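Local coordinates for protein Sodium/sialic acid symporter SiaT (Proteus mirabilis, PDB 5NV9) that uses the sodium gradient to drive uptake of the sialic acid N-acetylneuraminic acid across the bacterial inner membrane, with two sodium ions per substrate molecule, at residues A[195-198]-A[199-203]. Residues are numbered along the deposited sequence; the frame is centred on the assembly and turned at random.
Sequences LIFI and MICFK
F197 and C201 illustrate how residues four apart on an alpha-helix come to meet: here a sulfur-aromatic contact at the periplasmic end of the long helix 155-203 of this LeuT-fold transporter. C201 SG lies 3.8 Å from the centroid of the F197 ring and 26° off the ring normal, over one face but displaced toward the CE2-CZ rim. With chi1 at -177°, CG of F197 lies beside its own carbonyl carbon, and C201 SG sits over one face of the ring. I208 of helix 207-217 touches both side chains.

The other i to i+4 pairs are apolar. I196 and I200 run alongside one another, CG2 of I196 meeting CD1 of I200 at 3.8 Å; this is the buried side of the turn, packed on L316 and F319 of helix 315-323 and, through I200, on A294 and L295. On the surface, where the pair may face lipid, I198 CG2 reaches the edge of the F202 ring in its plane, 3.6 Å from CE2. L195 and selenomethionine M199 touch more loosely, CG to CG at 4.4 Å.

Beneath these pairs, four regular helical hydrogen bonds join the same residues, each amide of 199-202 to the carbonyl four positions earlier. The straightest run from M199, I200 and C201, whereas F202 N reaches I198 O at 3.0 Å with an N-H...O angle of 149°. That carbonyl oxygen also meets the ring of F202 at its edge, with CD2 3.1 Å from I198 O.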
loop_
_atom_site.group_PDB
_atom_site.type_symbol
_atom_site.label_atom_id
_atom_site.label_comp_id
_atom_site.label_asym_id
_atom_site.label_seq_id
_atom_site.Cartn_x
_atom_site.Cartn_y
_atom_site.Cartn_z
ATOM N N LEU A 195 7.671 -3.481 -20.052
ATOM C CA LEU A 195 7.723 -4.465 -21.103
ATOM C C LEU A 195 6.335 -4.644 -21.739
ATOM O O LEU A 195 6.225 -4.853 -22.933
ATOM C CB LEU A 195 8.231 -5.793 -20.540
ATOM C CG LEU A 195 8.428 -6.861 -21.615
ATOM C CD1 LEU A 195 9.528 -6.496 -22.621
ATOM C CD2 LEU A 195 8.702 -8.153 -20.902
ATOM N N ILE A 196 5.289 -4.621 -20.915
ATOM C CA ILE A 196 3.854 -4.655 -21.389
ATOM C C ILE A 196 3.603 -3.466 -22.310
ATOM O O ILE A 196 3.073 -3.609 -23.417
ATOM C CB ILE A 196 2.851 -4.603 -20.229
ATOM C CG1 ILE A 196 2.904 -5.902 -19.389
ATOM C CG2 ILE A 196 1.448 -4.389 -20.774
ATOM C CD1 ILE A 196 2.313 -5.792 -17.998
ATOM N N PHE A 197 3.994 -2.295 -21.854
ATOM C CA PHE A 197 3.819 -1.107 -22.667
ATOM C C PHE A 197 4.467 -1.286 -24.073
ATOM O O PHE A 197 3.806 -1.148 -25.092
ATOM C CB PHE A 197 4.392 0.152 -21.995
ATOM C CG PHE A 197 4.146 1.387 -22.808
ATOM C CD1 PHE A 197 2.847 1.811 -23.046
ATOM C CD2 PHE A 197 5.193 2.062 -23.390
ATOM C CE1 PHE A 197 2.611 2.944 -23.813
ATOM C CE2 PHE A 197 4.975 3.167 -24.180
ATOM C CZ PHE A 197 3.678 3.617 -24.408
ATOM N N ILE A 198 5.737 -1.590 -24.087
ATOM C CA ILE A 198 6.475 -1.839 -25.321
ATOM C C ILE A 198 5.812 -2.799 -26.322
ATOM O O ILE A 198 5.716 -2.484 -27.529
ATOM C CB ILE A 198 7.904 -2.321 -24.993
ATOM C CG1 ILE A 198 8.685 -1.138 -24.424
ATOM C CG2 ILE A 198 8.604 -2.853 -26.262
ATOM C CD1 ILE A 198 9.903 -1.558 -23.647
HETATM N N MSE A 199 5.366 -3.940 -25.808
HETATM C CA MSE A 199 4.697 -4.933 -26.575
HETATM C C MSE A 199 3.397 -4.456 -27.155
HETATM O O MSE A 199 3.066 -4.845 -28.296
HETATM C CB MSE A 199 4.421 -6.192 -25.738
HETATM C CG MSE A 199 5.774 -6.716 -25.179
HETATM SE SE MSE A 199 6.087 -8.649 -25.525
HETATM C CE MSE A 199 5.775 -8.393 -27.461
ATOM N N ILE A 200 2.620 -3.691 -26.385
ATOM C CA ILE A 200 1.384 -3.147 -26.921
ATOM C C ILE A 200 1.742 -2.137 -28.013
ATOM O O ILE A 200 1.072 -2.095 -29.021
ATOM C CB ILE A 200 0.472 -2.434 -25.890
ATOM C CG1 ILE A 200 0.039 -3.366 -24.777
ATOM C CG2 ILE A 200 -0.787 -1.912 -26.601
ATOM C CD1 ILE A 200 -0.464 -2.625 -23.547
ATOM N N CYS A 201 2.779 -1.334 -27.826
ATOM C CA CYS A 201 3.170 -0.394 -28.899
ATOM C C CYS A 201 3.498 -1.113 -30.202
ATOM O O CYS A 201 3.118 -0.608 -31.262
ATOM C CB CYS A 201 4.383 0.467 -28.565
ATOM S SG CYS A 201 4.172 1.761 -27.354
ATOM N N PHE A 202 4.164 -2.270 -30.114
ATOM C CA PHE A 202 4.522 -3.061 -31.305
ATOM C C PHE A 202 3.315 -3.695 -31.947
ATOM O O PHE A 202 3.363 -4.032 -33.096
ATOM C CB PHE A 202 5.596 -4.083 -31.007
ATOM C CG PHE A 202 6.997 -3.502 -31.027
ATOM C CD1 PHE A 202 7.671 -3.320 -32.229
ATOM C CD2 PHE A 202 7.643 -3.143 -29.850
ATOM C CE1 PHE A 202 8.958 -2.793 -32.251
ATOM C CE2 PHE A 202 8.931 -2.613 -29.853
ATOM C CZ PHE A 202 9.586 -2.428 -31.061
ATOM N N LYS A 203 2.225 -3.852 -31.229
ATOM C CA LYS A 203 0.993 -4.426 -31.811
ATOM C C LYS A 203 -0.067 -3.417 -32.291
ATOM O O LYS A 203 -1.069 -3.798 -32.860
ATOM C CB LYS A 203 0.348 -5.366 -30.819
ATOM C CG LYS A 203 1.313 -6.443 -30.434
ATOM C CD LYS A 203 0.655 -7.428 -29.511
ATOM C CE LYS A 203 0.499 -8.770 -30.192
ATOM N NZ LYS A 203 1.654 -9.606 -29.789
#